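PDB 7LNK: capsid protein from Bocavirus gorilla/GBoV1/2009, which forms the T=1 icosahedral capsid of this parvovirus, sixty copies making the closed shell. Local coordinates for residues Gln77-Leu82 with Lys87-Lys92; Asp169-Thr174 with Ala179-Ile184. All coordinates share one frame; numbering follows the deposited sequence.

In the fold
Both contacts tie a short helix to a nearby piece of the same chain, four residues lying between the paired segments. They follow one another in sequence, on opposite sides of the chain's centre: their own centres are 51 Å apart, their nearest atoms about 36 Å, and they do not touch. Contact 1 (77-82 with 87-92) is a buried apolar contact, 18 Å from the centre of the chain, where helix 76-85 packs on strand 86-108 of the jelly roll. Contact 2 (169-174 with 179-184) lies farther out, at 34 Å; there a glutamate of helix 179-186 takes a weak backbone hydrogen bond from a loop, beside two aspartates, and a leucine packs along it. Each also has residues that touch neighbouring subunits.

Contact 1 (Gln77-Leu82 with Lys87-Lys92); sequences QDWQRL and KRFRPK
L82 and W79, one turn apart on the helix, both reach the ring of F89 on the strand. The main contact is a CH-pi one: CD2 of L82 lies over the centre of one face of F89, 3.9 Å from the ring centroid and 6° off the ring normal. The other methyl sits nearer the root of the ring, CD1 of L82 being 4.1 Å from CG of F89, while CG of L82 is 4.1 Å from CD2 of F89. Both methyls lie on the same side of the ring, CD2 over its centre and CD1 beside its attached end. F89 reaches the helix with CG set between its backbone N and carbonyl carbon, on a CB that already points toward the helix.

CH2 of W79 comes obliquely to the CZ end of F89, 4.0 Å from CZ. The CB of W79 does not point at the strand; it is CG, anti to the backbone N (chi1 -179°), that brings the indole to F89. The planes are strongly inclined, at 81°, and the six-membered ring centroid of W79 is 5.9 Å from that of F89. At the other end of the indole, NE1 of W79 is hydrogen-bonded to the carbonyl oxygen of M500, which probably helps hold the ring's rotation.

Y70 touches both W79 and F89, and F74 touches L82. Helix 76-85 runs into strand 86-108, and the chain turns at K87 so that the start of the strand lies against the helix. That start lies between strands 437-453 and 207-223 in the jelly-roll sheet; V451 and V218 on these two strands also touch F89.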
loop_
_atom_site.group_PDB
_atom_site.type_symbol
_atom_site.label_atom_id
_atom_site.label_comp_id
_atom_site.label_asym_id
_atom_site.label_seq_id
_atom_site.Cartn_x
_atom_site.Cartn_y
_atom_site.Cartn_z
ATOM N N GLN A 77 23.062 11.398 -99.004
ATOM C CA GLN A 77 23.913 10.723 -98.036
ATOM C C GLN A 77 23.089 9.859 -97.101
ATOM O O GLN A 77 23.398 8.685 -96.884
ATOM C CB GLN A 77 24.693 11.763 -97.241
ATOM C CG GLN A 77 25.631 11.206 -96.210
ATOM C CD GLN A 77 26.721 10.393 -96.825
ATOM O OE1 GLN A 77 26.711 9.166 -96.768
ATOM N NE2 GLN A 77 27.645 11.067 -97.475
ATOM N N ASP A 78 22.034 10.433 -96.534
ATOM C CA ASP A 78 21.215 9.697 -95.587
ATOM C C ASP A 78 20.471 8.566 -96.267
ATOM O O ASP A 78 20.288 7.497 -95.680
ATOM C CB ASP A 78 20.241 10.648 -94.910
ATOM C CG ASP A 78 20.929 11.617 -93.990
ATOM O OD1 ASP A 78 22.099 11.378 -93.632
ATOM O OD2 ASP A 78 20.302 12.631 -93.633
ATOM N N TRP A 79 20.026 8.779 -97.503
ATOM C CA TRP A 79 19.344 7.710 -98.217
ATOM C C TRP A 79 20.297 6.573 -98.535
ATOM O O TRP A 79 19.934 5.401 -98.408
ATOM C CB TRP A 79 18.719 8.239 -99.499
ATOM C CG TRP A 79 17.998 7.181 -100.241
ATOM C CD1 TRP A 79 18.433 6.512 -101.328
ATOM C CD2 TRP A 79 16.696 6.678 -99.953
ATOM N NE1 TRP A 79 17.494 5.610 -101.736
ATOM C CE2 TRP A 79 16.413 5.695 -100.905
ATOM C CE3 TRP A 79 15.741 6.964 -98.977
ATOM C CZ2 TRP A 79 15.219 4.996 -100.916
ATOM C CZ3 TRP A 79 14.562 6.273 -98.990
ATOM C CH2 TRP A 79 14.307 5.299 -99.951
ATOM N N GLN A 80 21.516 6.899 -98.964
ATOM C CA GLN A 80 22.528 5.874 -99.177
ATOM C C GLN A 80 22.726 5.043 -97.924
ATOM O O GLN A 80 22.668 3.812 -97.963
ATOM C CB GLN A 80 23.853 6.513 -99.561
ATOM C CG GLN A 80 24.904 5.508 -99.949
ATOM C CD GLN A 80 26.202 6.160 -100.294
ATOM O OE1 GLN A 80 26.316 7.372 -100.244
ATOM N NE2 GLN A 80 27.186 5.366 -100.670
ATOM N N ARG A 81 22.979 5.708 -96.801
ATOM C CA ARG A 81 23.251 4.996 -95.566
ATOM C C ARG A 81 22.046 4.190 -95.126
ATOM O O ARG A 81 22.196 3.111 -94.551
ATOM C CB ARG A 81 23.652 5.992 -94.485
ATOM C CG ARG A 81 24.134 5.373 -93.208
ATOM C CD ARG A 81 24.589 6.451 -92.289
ATOM N NE ARG A 81 25.241 5.921 -91.109
ATOM C CZ ARG A 81 25.884 6.673 -90.231
ATOM N NH1 ARG A 81 25.930 7.980 -90.400
ATOM N NH2 ARG A 81 26.473 6.120 -89.188
ATOM N N LEU A 82 20.847 4.703 -95.383
ATOM C CA LEU A 82 19.635 3.965 -95.068
ATOM C C LEU A 82 19.582 2.655 -95.833
ATOM O O LEU A 82 19.400 1.585 -95.248
ATOM C CB LEU A 82 18.418 4.821 -95.399
ATOM C CG LEU A 82 17.049 4.187 -95.193
ATOM C CD1 LEU A 82 16.800 3.923 -93.728
ATOM C CD2 LEU A 82 15.981 5.052 -95.796
ATOM N N LYS A 87 17.951 -3.472 -93.446
ATOM C CA LYS A 87 17.143 -4.410 -94.211
ATOM C C LYS A 87 15.730 -3.901 -94.435
ATOM O O LYS A 87 15.096 -4.275 -95.424
ATOM C CB LYS A 87 17.097 -5.766 -93.511
ATOM C CG LYS A 87 16.514 -5.703 -92.128
ATOM C CD LYS A 87 16.424 -7.056 -91.481
ATOM C CE LYS A 87 15.370 -7.897 -92.145
ATOM N NZ LYS A 87 15.249 -9.230 -91.503
ATOM N N ARG A 88 15.207 -3.090 -93.528
ATOM C CA ARG A 88 13.859 -2.580 -93.695
ATOM C C ARG A 88 13.687 -1.309 -92.884
ATOM O O ARG A 88 14.413 -1.060 -91.922
ATOM C CB ARG A 88 12.826 -3.627 -93.293
ATOM C CG ARG A 88 13.012 -4.127 -91.900
ATOM C CD ARG A 88 11.920 -5.065 -91.535
ATOM N NE ARG A 88 12.067 -5.528 -90.168
ATOM C CZ ARG A 88 11.236 -6.377 -89.585
ATOM N NH1 ARG A 88 10.191 -6.838 -90.251
ATOM N NH2 ARG A 88 11.443 -6.749 -88.333
ATOM N N PHE A 89 12.705 -0.511 -93.289
ATOM C CA PHE A 89 12.383 0.727 -92.601
ATOM C C PHE A 89 10.929 1.076 -92.856
ATOM O O PHE A 89 10.352 0.691 -93.872
ATOM C CB PHE A 89 13.292 1.866 -93.059
ATOM C CG PHE A 89 13.212 2.150 -94.522
ATOM C CD1 PHE A 89 12.314 3.069 -95.013
ATOM C CD2 PHE A 89 14.027 1.485 -95.410
ATOM C CE1 PHE A 89 12.239 3.327 -96.350
ATOM C CE2 PHE A 89 13.950 1.743 -96.752
ATOM C CZ PHE A 89 13.055 2.666 -97.220
ATOM N N ARG A 90 10.339 1.801 -91.917
ATOM C CA ARG A 90 9.002 2.345 -92.088
ATOM C C ARG A 90 8.915 3.655 -91.330
ATOM O O ARG A 90 9.685 3.885 -90.394
ATOM C CB ARG A 90 7.933 1.364 -91.605
ATOM C CG ARG A 90 8.113 0.948 -90.191
ATOM C CD ARG A 90 7.026 0.027 -89.787
ATOM N NE ARG A 90 7.205 -0.408 -88.416
ATOM C CZ ARG A 90 6.421 -1.290 -87.820
ATOM N NH1 ARG A 90 5.405 -1.817 -88.481
ATOM N NH2 ARG A 90 6.653 -1.641 -86.567
ATOM N N PRO A 91 8.003 4.539 -91.716
ATOM C CA PRO A 91 7.750 5.727 -90.907
ATOM C C PRO A 91 7.160 5.343 -89.563
ATOM O O PRO A 91 6.367 4.408 -89.448
ATOM C CB PRO A 91 6.736 6.505 -91.742
ATOM C CG PRO A 91 6.916 6.034 -93.090
ATOM C CD PRO A 91 7.258 4.589 -92.979
ATOM N N LYS A 92 7.546 6.091 -88.537
ATOM C CA LYS A 92 7.047 5.857 -87.190
ATOM C C LYS A 92 6.179 7.014 -86.720
ATOM O O LYS A 92 4.987 6.822 -86.472
ATOM C CB LYS A 92 8.221 5.621 -86.236
ATOM C CG LYS A 92 7.840 5.365 -84.809
ATOM C CD LYS A 92 7.029 4.102 -84.689
ATOM C CE LYS A 92 6.779 3.753 -83.237
ATOM N NZ LYS A 92 5.817 2.627 -83.103
#

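Contact 2 (Asp169-Thr174 with Ala179-Ile184); sequences DLDGTT and ATEKAI
E181 points its carboxylate from the helix into the turn at L170 and D171. The side chain is extended beyond CG, which carries OE1 to the backbone of the turn: D171 N gives OE1 of E181 a weak hydrogen bond of 3.4 Å, bent to 131°, and L170 N is 3.2 Å from the same oxygen. The other oxygen faces acids. OD1 of D171 lies 3.2 Å from OE2 of E181, the two carboxylate planes being nearly coplanar (22°), whereas D169 crosses E181 at a slant, its plane turned by 63°. OE2 of E181 accepts a hydrogen bond from the backbone N of Y297. With E166 also beside both aspartates, this gathering of acids may raise the pKa of one or more of them.

L170 runs past E181 in the opposite direction, its CD1 4.1 Å from CB of E181 and 4.3 Å from CG of K182. It has positive phi and is the first residue to leave the helical conformation after helix 165-168.

The contact sets the loop after helix 165-168 against the first turn of helix 179-186. I472 of a neighbouring subunit packs on L170 and K182, and L346 of another on T180, A183 and I184.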
loop_
_atom_site.group_PDB
_atom_site.type_symbol
_atom_site.label_atom_id
_atom_site.label_comp_id
_atom_site.label_asym_id
_atom_site.label_seq_id
_atom_site.Cartn_x
_atom_site.Cartn_y
_atom_site.Cartn_z
ATOM N N ASP A 169 -22.074 14.907 -117.653
ATOM C CA ASP A 169 -21.942 16.018 -118.588
ATOM C C ASP A 169 -23.230 16.374 -119.320
ATOM O O ASP A 169 -23.221 17.340 -120.087
ATOM C CB ASP A 169 -20.828 15.741 -119.600
ATOM C CG ASP A 169 -21.058 14.493 -120.401
ATOM O OD1 ASP A 169 -22.009 13.743 -120.103
ATOM O OD2 ASP A 169 -20.287 14.268 -121.353
ATOM N N LEU A 170 -24.326 15.649 -119.098
ATOM C CA LEU A 170 -25.621 15.994 -119.686
ATOM C C LEU A 170 -25.539 16.122 -121.200
ATOM O O LEU A 170 -25.990 17.099 -121.798
ATOM C CB LEU A 170 -26.193 17.263 -119.056
ATOM C CG LEU A 170 -26.862 17.172 -117.680
ATOM C CD1 LEU A 170 -26.240 16.200 -116.704
ATOM C CD2 LEU A 170 -27.064 18.552 -117.080
ATOM N N ASP A 171 -24.972 15.102 -121.822
ATOM C CA ASP A 171 -24.891 15.016 -123.265
ATOM C C ASP A 171 -25.797 13.896 -123.749
ATOM O O ASP A 171 -26.076 12.939 -123.025
ATOM C CB ASP A 171 -23.445 14.797 -123.723
ATOM C CG ASP A 171 -22.821 13.551 -123.133
ATOM O OD1 ASP A 171 -23.447 12.895 -122.281
ATOM O OD2 ASP A 171 -21.681 13.228 -123.520
ATOM N N GLY A 172 -26.308 14.050 -124.962
ATOM C CA GLY A 172 -27.134 13.014 -125.538
ATOM C C GLY A 172 -28.212 13.552 -126.449
ATOM O O GLY A 172 -28.243 14.747 -126.749
ATOM N N THR A 173 -29.114 12.675 -126.885
ATOM C CA THR A 173 -30.221 13.120 -127.721
ATOM C C THR A 173 -31.220 13.934 -126.913
ATOM O O THR A 173 -31.635 15.020 -127.335
ATOM C CB THR A 173 -30.907 11.920 -128.367
ATOM O OG1 THR A 173 -29.970 11.221 -129.192
ATOM C CG2 THR A 173 -32.078 12.376 -129.219
ATOM N N THR A 174 -31.611 13.432 -125.749
ATOM C CA THR A 174 -32.548 14.137 -124.888
ATOM C C THR A 174 -31.919 15.420 -124.360
ATOM O O THR A 174 -30.713 15.476 -124.106
ATOM C CB THR A 174 -32.989 13.239 -123.733
ATOM O OG1 THR A 174 -34.002 13.900 -122.967
ATOM C CG2 THR A 174 -31.818 12.887 -122.838
ATOM N N ALA A 179 -31.839 10.692 -117.451
ATOM C CA ALA A 179 -32.315 10.692 -116.076
ATOM C C ALA A 179 -31.221 10.234 -115.128
ATOM O O ALA A 179 -31.170 10.662 -113.971
ATOM C CB ALA A 179 -33.547 9.800 -115.948
ATOM N N THR A 180 -30.332 9.368 -115.605
ATOM C CA THR A 180 -29.269 8.860 -114.751
ATOM C C THR A 180 -28.154 9.881 -114.598
ATOM O O THR A 180 -27.616 10.059 -113.502
ATOM C CB THR A 180 -28.733 7.550 -115.316
ATOM O OG1 THR A 180 -29.796 6.595 -115.368
ATOM C CG2 THR A 180 -27.627 7.005 -114.439
ATOM N N GLU A 181 -27.794 10.568 -115.683
ATOM C CA GLU A 181 -26.765 11.593 -115.571
ATOM C C GLU A 181 -27.220 12.745 -114.689
ATOM O O GLU A 181 -26.433 13.267 -113.896
ATOM C CB GLU A 181 -26.357 12.112 -116.944
ATOM C CG GLU A 181 -25.584 11.126 -117.775
ATOM C CD GLU A 181 -25.146 11.714 -119.088
ATOM O OE1 GLU A 181 -25.655 12.788 -119.452
ATOM O OE2 GLU A 181 -24.253 11.131 -119.732
ATOM N N LYS A 182 -28.478 13.163 -114.821
ATOM C CA LYS A 182 -28.976 14.227 -113.960
ATOM C C LYS A 182 -28.982 13.794 -112.504
ATOM O O LYS A 182 -28.682 14.593 -111.615
ATOM C CB LYS A 182 -30.369 14.661 -114.403
ATOM C CG LYS A 182 -30.375 15.425 -115.701
ATOM C CD LYS A 182 -31.727 16.033 -115.977
ATOM C CE LYS A 182 -32.757 14.960 -116.216
ATOM N NZ LYS A 182 -34.063 15.541 -116.604
ATOM N N ALA A 183 -29.304 12.530 -112.246
ATOM C CA ALA A 183 -29.289 12.026 -110.880
ATOM C C ALA A 183 -27.877 12.017 -110.320
ATOM O O ALA A 183 -27.675 12.118 -109.107
ATOM C CB ALA A 183 -29.895 10.627 -110.835
ATOM N N ILE A 184 -26.881 11.893 -111.190
ATOM C CA ILE A 184 -25.502 11.890 -110.722
ATOM C C ILE A 184 -25.027 13.311 -110.441
ATOM O O ILE A 184 -24.185 13.528 -109.566
ATOM C CB ILE A 184 -24.603 11.148 -111.726
ATOM C CG1 ILE A 184 -25.006 9.682 -111.780
ATOM C CG2 ILE A 184 -23.166 11.179 -111.302
ATOM C CD1 ILE A 184 -24.333 8.914 -112.875
#